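Local coordinates for actin binding protein family protein (Entamoeba histolytica HM-1:IMSS, PDB 6K2F), which probably binds actin monomers and inhibits their polymerisation, this piece being the N-terminal ADF-homology domain of a twinfilin, at residues 44-49 with 126-131; 63-68 with 80-85; 2-7 with 31-36. All coordinates share one frame; numbering follows the deposited sequence.

Interaction 1 of 3, residues 44-49 with 126-131; sequences DFDADL and FGKSGY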
# COMPACT_ATOMS: atom_id res chain seq x y z
N ASP A 44 3.82 4.57 -1.56
CA ASP A 44 4.44 5.27 -2.72
C ASP A 44 3.68 4.93 -4.00
O ASP A 44 3.92 3.88 -4.60
CB ASP A 44 5.93 4.93 -2.85
CG ASP A 44 6.70 5.76 -3.89
OD1 ASP A 44 6.05 6.34 -4.80
OD2 ASP A 44 7.94 5.82 -3.76
N PHE A 45 2.75 5.80 -4.39
CA PHE A 45 1.88 5.62 -5.58
C PHE A 45 2.75 5.42 -6.82
O PHE A 45 2.50 4.52 -7.62
CB PHE A 45 0.99 6.85 -5.72
CG PHE A 45 0.26 6.95 -7.03
CD1 PHE A 45 -0.95 6.31 -7.21
CD2 PHE A 45 0.76 7.70 -8.08
CE1 PHE A 45 -1.66 6.43 -8.39
CE2 PHE A 45 0.05 7.81 -9.27
CZ PHE A 45 -1.15 7.17 -9.42
N ASP A 46 3.76 6.27 -6.97
CA ASP A 46 4.61 6.27 -8.20
C ASP A 46 5.31 4.92 -8.35
O ASP A 46 5.22 4.32 -9.44
CB ASP A 46 5.63 7.40 -8.15
CG ASP A 46 5.01 8.79 -8.29
OD1 ASP A 46 3.97 8.93 -8.96
OD2 ASP A 46 5.58 9.73 -7.73
N ALA A 47 5.97 4.44 -7.29
CA ALA A 47 6.66 3.13 -7.27
C ALA A 47 5.64 2.03 -7.55
O ALA A 47 5.92 1.11 -8.34
CB ALA A 47 7.31 2.91 -5.94
N ASP A 48 4.46 2.12 -6.95
CA ASP A 48 3.48 1.02 -7.02
C ASP A 48 2.95 0.87 -8.46
O ASP A 48 2.51 -0.23 -8.82
CB ASP A 48 2.33 1.19 -6.03
CG ASP A 48 2.70 0.95 -4.57
OD1 ASP A 48 3.90 0.67 -4.24
OD2 ASP A 48 1.75 1.06 -3.74
N LEU A 49 2.98 1.94 -9.27
CA LEU A 49 2.47 1.82 -10.66
C LEU A 49 3.23 0.70 -11.38
O LEU A 49 2.61 -0.00 -12.19
CB LEU A 49 2.61 3.16 -11.39
CG LEU A 49 1.54 4.19 -11.05
CD1 LEU A 49 1.92 5.56 -11.57
CD2 LEU A 49 0.19 3.75 -11.62
N PHE A 126 1.39 0.77 -19.42
CA PHE A 126 1.18 0.83 -17.96
C PHE A 126 2.53 1.05 -17.28
O PHE A 126 3.50 1.48 -17.94
CB PHE A 126 0.39 -0.41 -17.54
CG PHE A 126 -0.92 -0.54 -18.27
CD1 PHE A 126 -1.98 0.30 -17.97
CD2 PHE A 126 -1.12 -1.50 -19.25
CE1 PHE A 126 -3.19 0.21 -18.64
CE2 PHE A 126 -2.35 -1.62 -19.89
CZ PHE A 126 -3.38 -0.76 -19.59
N GLY A 127 2.57 0.79 -15.98
CA GLY A 127 3.70 1.23 -15.16
C GLY A 127 3.75 2.74 -15.04
O GLY A 127 2.88 3.46 -15.56
N LYS A 128 4.75 3.24 -14.33
CA LYS A 128 4.91 4.70 -14.11
C LYS A 128 5.06 5.41 -15.46
O LYS A 128 4.41 6.45 -15.68
CB LYS A 128 6.09 4.93 -13.16
CG LYS A 128 6.36 6.39 -12.82
CD LYS A 128 7.63 6.60 -12.04
CE LYS A 128 7.72 7.98 -11.40
NZ LYS A 128 7.57 9.07 -12.40
N SER A 129 5.90 4.88 -16.36
CA SER A 129 6.16 5.47 -17.69
C SER A 129 4.86 5.58 -18.48
O SER A 129 4.62 6.64 -19.12
CB SER A 129 7.17 4.66 -18.46
OG SER A 129 8.45 4.76 -17.85
N GLY A 130 4.07 4.50 -18.48
CA GLY A 130 2.82 4.46 -19.24
C GLY A 130 1.81 5.46 -18.69
O GLY A 130 1.10 6.12 -19.48
N TYR A 131 1.78 5.62 -17.36
CA TYR A 131 0.85 6.56 -16.71
C TYR A 131 1.22 8.00 -17.09
O TYR A 131 0.34 8.82 -17.41
CB TYR A 131 0.89 6.37 -15.19
CG TYR A 131 -0.11 7.21 -14.45
CD1 TYR A 131 -1.46 7.11 -14.75
CD2 TYR A 131 0.29 8.14 -13.51
CE1 TYR A 131 -2.39 7.90 -14.10
CE2 TYR A 131 -0.63 8.93 -12.84
CZ TYR A 131 -1.98 8.81 -13.15
OH TYR A 131 -2.89 9.57 -12.48
O HOH W 1 0.56 0.58 -14.05
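L49 O is the best-held polar atom between the two helices, with two grips on it. A water 2.8 Å from L49 O donates to it and accepts from G127 N, so it bridges the backbones. The second grip is a CH...O contact from G127 CA, 3.4 Å from L49 O. The close approach of the chains falls at G127. The side chain of D50 accepts from K128 N, next to this point.

L49 fills the middle of the contact. Its CB rests on K128 N, and its CD1 reaches Y131 CD2 at 3.6 Å. Y131 CG lies anti to its backbone N (chi1 -175°), which brings the ring across to L49 and F45. F45 turns its edge to the face of Y131 in an offset edge-to-face pair, with planes at 75°. F45 CE2 and Y131 CE2 touch, 3.8 Å apart. L49 CG lies over one face of the F45 ring, off its centre.

To one side of L49, K128 CE packs on D46 CB at 3.9 Å. Their charged ends stay apart, with D46 OD1 5.0 Å from K128 NZ. D44 is the N-cap of helix 45-49. A47 N gives its OD1 a straight bond, meeting it from above the carboxylate plane.

Helix 45-49 and the start of helix 127-137 cross at 106°, with L49 and the F45-Y131 pair between them, in an ADF-homology domain.

Interaction 2 of 3, residues 63-68 with 80-85; sequences YILFRT and WLLLAY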
# COMPACT_ATOMS: atom_id res chain seq x y z
N TYR A 63 -8.44 -6.35 -16.02
CA TYR A 63 -8.62 -5.02 -15.43
C TYR A 63 -7.76 -4.89 -14.18
O TYR A 63 -7.62 -5.84 -13.41
CB TYR A 63 -10.06 -4.81 -15.00
CG TYR A 63 -11.08 -4.98 -16.09
CD1 TYR A 63 -11.18 -4.07 -17.12
CD2 TYR A 63 -11.99 -6.02 -16.04
CE1 TYR A 63 -12.15 -4.20 -18.10
CE2 TYR A 63 -12.99 -6.14 -16.99
CZ TYR A 63 -13.07 -5.24 -18.03
OH TYR A 63 -14.05 -5.42 -18.97
N ILE A 64 -7.27 -3.68 -13.94
CA ILE A 64 -6.62 -3.33 -12.65
C ILE A 64 -7.34 -2.12 -12.09
O ILE A 64 -7.43 -1.11 -12.77
CB ILE A 64 -5.13 -2.97 -12.80
CG1 ILE A 64 -4.32 -3.99 -13.60
CG2 ILE A 64 -4.56 -2.73 -11.40
CD1 ILE A 64 -4.03 -5.21 -12.85
N LEU A 65 -7.88 -2.26 -10.88
CA LEU A 65 -8.43 -1.12 -10.12
C LEU A 65 -7.31 -0.61 -9.22
O LEU A 65 -6.92 -1.34 -8.31
CB LEU A 65 -9.65 -1.59 -9.32
CG LEU A 65 -10.73 -2.26 -10.15
CD1 LEU A 65 -11.86 -2.74 -9.27
CD2 LEU A 65 -11.22 -1.32 -11.22
N PHE A 66 -6.77 0.54 -9.56
CA PHE A 66 -5.52 1.05 -8.96
C PHE A 66 -5.86 2.30 -8.14
O PHE A 66 -6.31 3.31 -8.66
CB PHE A 66 -4.50 1.34 -10.05
CG PHE A 66 -3.11 1.54 -9.52
CD1 PHE A 66 -2.75 2.76 -8.99
CD2 PHE A 66 -2.16 0.53 -9.59
CE1 PHE A 66 -1.46 2.97 -8.52
CE2 PHE A 66 -0.89 0.72 -9.08
CZ PHE A 66 -0.54 1.95 -8.56
N ARG A 67 -5.60 2.22 -6.86
CA ARG A 67 -5.98 3.29 -5.90
C ARG A 67 -5.00 4.46 -6.02
O ARG A 67 -3.79 4.23 -5.98
CB ARG A 67 -6.00 2.74 -4.48
CG ARG A 67 -6.56 3.72 -3.47
CD ARG A 67 -6.57 3.18 -2.05
NE ARG A 67 -5.25 2.71 -1.64
CZ ARG A 67 -4.22 3.48 -1.30
NH1 ARG A 67 -4.33 4.80 -1.31
NH2 ARG A 67 -3.08 2.93 -0.94
N THR A 68 -5.51 5.68 -6.16
CA THR A 68 -4.67 6.90 -6.16
C THR A 68 -4.43 7.35 -4.72
O THR A 68 -4.95 6.73 -3.77
CB THR A 68 -5.28 8.05 -6.96
OG1 THR A 68 -6.35 8.66 -6.22
CG2 THR A 68 -5.76 7.60 -8.32
N TRP A 80 -9.74 6.31 -7.86
CA TRP A 80 -9.04 5.14 -8.46
C TRP A 80 -8.77 5.39 -9.94
O TRP A 80 -9.39 6.27 -10.55
CB TRP A 80 -9.90 3.89 -8.29
CG TRP A 80 -10.12 3.48 -6.86
CD1 TRP A 80 -10.83 4.13 -5.91
CD2 TRP A 80 -9.56 2.32 -6.23
NE1 TRP A 80 -10.77 3.45 -4.73
CE2 TRP A 80 -10.00 2.33 -4.89
CE3 TRP A 80 -8.81 1.23 -6.68
CZ2 TRP A 80 -9.68 1.31 -4.00
CZ3 TRP A 80 -8.51 0.22 -5.80
CH2 TRP A 80 -8.93 0.27 -4.48
N LEU A 81 -7.84 4.61 -10.48
CA LEU A 81 -7.67 4.43 -11.93
C LEU A 81 -8.29 3.10 -12.32
O LEU A 81 -8.12 2.11 -11.58
CB LEU A 81 -6.18 4.41 -12.30
CG LEU A 81 -5.32 5.50 -11.69
CD1 LEU A 81 -3.87 5.24 -12.05
CD2 LEU A 81 -5.79 6.86 -12.14
N LEU A 82 -8.97 3.08 -13.45
CA LEU A 82 -9.37 1.81 -14.08
C LEU A 82 -8.37 1.56 -15.20
O LEU A 82 -8.37 2.34 -16.17
CB LEU A 82 -10.80 1.91 -14.60
CG LEU A 82 -11.26 0.68 -15.39
CD1 LEU A 82 -11.13 -0.59 -14.58
CD2 LEU A 82 -12.68 0.88 -15.89
N LEU A 83 -7.51 0.57 -15.03
CA LEU A 83 -6.53 0.18 -16.07
C LEU A 83 -7.16 -0.99 -16.80
O LEU A 83 -7.50 -1.98 -16.14
CB LEU A 83 -5.21 -0.21 -15.42
CG LEU A 83 -4.62 0.81 -14.44
CD1 LEU A 83 -3.28 0.31 -13.93
CD2 LEU A 83 -4.48 2.18 -15.06
N ALA A 84 -7.34 -0.89 -18.11
CA ALA A 84 -7.92 -2.00 -18.87
C ALA A 84 -6.86 -2.44 -19.87
O ALA A 84 -6.58 -1.66 -20.81
CB ALA A 84 -9.18 -1.58 -19.55
N TYR A 85 -6.28 -3.62 -19.63
CA TYR A 85 -5.29 -4.23 -20.54
C TYR A 85 -6.07 -5.10 -21.52
O TYR A 85 -6.63 -6.10 -21.09
CB TYR A 85 -4.24 -5.03 -19.76
CG TYR A 85 -3.34 -5.85 -20.65
CD1 TYR A 85 -2.59 -5.27 -21.65
CD2 TYR A 85 -3.27 -7.22 -20.52
CE1 TYR A 85 -1.77 -6.02 -22.47
CE2 TYR A 85 -2.47 -7.99 -21.34
CZ TYR A 85 -1.71 -7.39 -22.33
OH TYR A 85 -0.94 -8.17 -23.16
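Strands 62-68 and 77-85 form an antiparallel pair at the centre of the ADF-homology sheet. Between 63-68 and 80-85 four backbone bonds form, two at I64 with L83 and two at F66 with L81. All four are nearly straight, the shortest being 2.7 Å from L81 N to F66 O.

Y63, L65, R67, W80, L82 and A84 shape one face. W80 is the largest bump. Its CG lies anti to its carbonyl carbon (chi1 -65°), and the indole leans across to strand 62-68. There one face covers R67, while the rim at CZ3 meets L65 O at 3.4 Å. R67 CB sits over the six-membered ring, a CH-pi contact 3.7 Å from the centroid. The R67 chain runs on over the indole through CG and then bends at chi3 (54°). Its guanidinium stands almost perpendicular to the indole, with NE bonded to G21 O and a cation-pi contact to Y78. W80 NE1 donates to N16 OD1. A84 is the smallest side chain on this face, and its CB meets the edge of the Y63 ring at CD1. Y63 OH reaches on to Y98 O.

The other face is made by I64, F66, L81 and L83. L83 CB fits against I64 CB at 3.8 Å, and its CD1 touches both I64 CB and F66 CB. The F66 and L81 side chains run side by side. The T68 side chain crosses L81 at about a right angle, CG2 against CD2. This face packs on helix 45-49 through F66, and on F126 and I118 through L83.

On the W80 face, L65 and L82 point the same way, and their tips are tight: L65 CD2 is only 3.4 Å from L82 CD1.

Interaction 3 of 3, residues 2-7 with 31-36; sequences IELSTD and ETINIK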
# COMPACT_ATOMS: atom_id res chain seq x y z
N ILE A 2 -22.33 -8.64 -18.25
CA ILE A 2 -21.39 -9.12 -17.20
C ILE A 2 -21.50 -8.13 -16.04
O ILE A 2 -21.39 -6.92 -16.29
CB ILE A 2 -19.96 -9.19 -17.75
CG1 ILE A 2 -19.84 -10.16 -18.94
CG2 ILE A 2 -18.96 -9.54 -16.67
CD1 ILE A 2 -20.02 -11.61 -18.57
N GLU A 3 -21.66 -8.63 -14.82
CA GLU A 3 -21.73 -7.79 -13.60
C GLU A 3 -20.49 -8.05 -12.75
O GLU A 3 -19.91 -9.11 -12.86
CB GLU A 3 -23.01 -8.09 -12.84
CG GLU A 3 -24.27 -7.73 -13.63
CD GLU A 3 -24.47 -6.25 -13.92
OE1 GLU A 3 -24.09 -5.44 -13.06
OE2 GLU A 3 -24.95 -5.91 -15.02
N LEU A 4 -20.10 -7.10 -11.92
CA LEU A 4 -19.05 -7.34 -10.90
C LEU A 4 -19.55 -8.41 -9.93
O LEU A 4 -20.74 -8.37 -9.52
CB LEU A 4 -18.72 -6.06 -10.14
CG LEU A 4 -17.77 -5.08 -10.83
CD1 LEU A 4 -18.44 -4.39 -11.99
CD2 LEU A 4 -17.24 -4.04 -9.85
N SER A 5 -18.66 -9.31 -9.53
CA SER A 5 -18.99 -10.33 -8.51
C SER A 5 -19.21 -9.61 -7.18
O SER A 5 -18.62 -8.56 -6.95
CB SER A 5 -17.94 -11.38 -8.38
OG SER A 5 -16.73 -10.86 -7.87
N THR A 6 -20.02 -10.20 -6.32
CA THR A 6 -20.21 -9.70 -4.93
C THR A 6 -18.84 -9.63 -4.24
O THR A 6 -18.59 -8.62 -3.55
CB THR A 6 -21.17 -10.59 -4.14
OG1 THR A 6 -22.39 -10.62 -4.87
CG2 THR A 6 -21.39 -10.07 -2.74
N ASP A 7 -18.00 -10.65 -4.40
CA ASP A 7 -16.68 -10.68 -3.71
C ASP A 7 -15.86 -9.49 -4.18
O ASP A 7 -15.20 -8.87 -3.35
CB ASP A 7 -15.92 -11.99 -3.94
CG ASP A 7 -16.34 -13.13 -3.02
OD1 ASP A 7 -17.10 -12.87 -2.06
OD2 ASP A 7 -15.91 -14.27 -3.28
N GLU A 31 -20.06 -15.56 -15.41
CA GLU A 31 -20.95 -14.43 -15.81
C GLU A 31 -20.52 -13.14 -15.11
O GLU A 31 -21.27 -12.14 -15.18
CB GLU A 31 -22.43 -14.75 -15.52
CG GLU A 31 -22.68 -15.68 -14.34
CD GLU A 31 -24.13 -16.09 -14.19
OE1 GLU A 31 -24.77 -16.37 -15.22
OE2 GLU A 31 -24.61 -16.11 -13.04
N THR A 32 -19.35 -13.14 -14.45
CA THR A 32 -19.04 -12.04 -13.51
C THR A 32 -17.61 -11.56 -13.72
O THR A 32 -16.78 -12.23 -14.33
CB THR A 32 -19.33 -12.41 -12.05
OG1 THR A 32 -18.68 -13.65 -11.76
CG2 THR A 32 -20.81 -12.51 -11.76
N ILE A 33 -17.35 -10.35 -13.23
CA ILE A 33 -15.97 -9.88 -13.02
C ILE A 33 -15.50 -10.34 -11.65
O ILE A 33 -16.10 -9.93 -10.65
CB ILE A 33 -15.86 -8.36 -13.21
CG1 ILE A 33 -16.68 -7.85 -14.39
CG2 ILE A 33 -14.40 -8.01 -13.37
CD1 ILE A 33 -16.60 -6.35 -14.54
N ASN A 34 -14.44 -11.14 -11.62
CA ASN A 34 -13.93 -11.81 -10.41
C ASN A 34 -12.55 -11.27 -10.06
O ASN A 34 -11.78 -10.93 -10.96
CB ASN A 34 -13.87 -13.32 -10.60
CG ASN A 34 -15.23 -13.97 -10.69
OD1 ASN A 34 -16.25 -13.28 -10.68
ND2 ASN A 34 -15.27 -15.29 -10.73
N ILE A 35 -12.23 -11.28 -8.77
CA ILE A 35 -10.87 -10.99 -8.26
C ILE A 35 -9.91 -12.04 -8.84
O ILE A 35 -10.21 -13.26 -8.70
CB ILE A 35 -10.81 -11.03 -6.73
CG1 ILE A 35 -11.74 -10.01 -6.08
CG2 ILE A 35 -9.37 -10.85 -6.26
CD1 ILE A 35 -12.10 -10.37 -4.67
N LYS A 36 -8.85 -11.57 -9.47
CA LYS A 36 -7.73 -12.42 -9.93
C LYS A 36 -6.59 -12.35 -8.93
O LYS A 36 -5.96 -13.39 -8.65
CB LYS A 36 -7.26 -11.98 -11.32
CG LYS A 36 -6.17 -12.86 -11.91
CD LYS A 36 -6.67 -14.14 -12.51
CE LYS A 36 -5.56 -14.96 -13.15
NZ LYS A 36 -4.88 -14.24 -14.25
O HOH W 2 -14.39 -12.54 -7.07
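E31 leads into an outer parallel strand pair of the ADF-homology sheet, where strand 3-4 runs beside strand 32-39. E31 O takes I2 CD1 against it at 3.7 Å. T32 comes next, paired with E3. Its CA makes a CH...O contact with E3 O.

I33 has the largest share of the contact. Its N donates to E3 O at 2.9 Å, from above the carbonyl plane. Its side chain has CG1 anti to the carbonyl carbon (chi1 -41°), and CG1 meets I2 CG2 at 3.6 Å. The two isoleucines cross at about a right angle. I33 CD1 lies beside L4 CD1, both side chains pointing the same way toward F105 of helix 103-109.

I33 O accepts twice from one residue: S5 N at 2.9 Å, and S5 OG at 3.0 Å along a lone pair of I33 O. S5 is the N-cap of helix 6-18, its OG bonded to L8 N. The OG sits between the backbone N and the carbonyl carbon (chi1 67°), which brings it to I33 O.

Past N34, a water accepts from I35 N and donates to S5 OG. I35 turns its CD1 to D7 O in the first turn of helix 6-18, at 3.7 Å.

Interaction 2 is the core of the three, about 2 Å between its centre and that of the chain, and every touching residue is buried. Interaction 1 is partly buried and interaction 3 is a surface contact; they lie on opposite sides of the chain's centre. Interactions 2 and 3 belong to the same sheet and use direct backbone bonds, between antiparallel strands in one and parallel strands in the other. Interaction 1 joins helices instead, with a water between backbones and apolar side chains. F66 and F126 link it to interaction 2: the F66 ring packs on F45, D48 and L49, and F126 on strand 77-85. Interaction 3 meets interaction 2 more lightly, I33 CG2 touching Y63 CD2 at 4.1 Å.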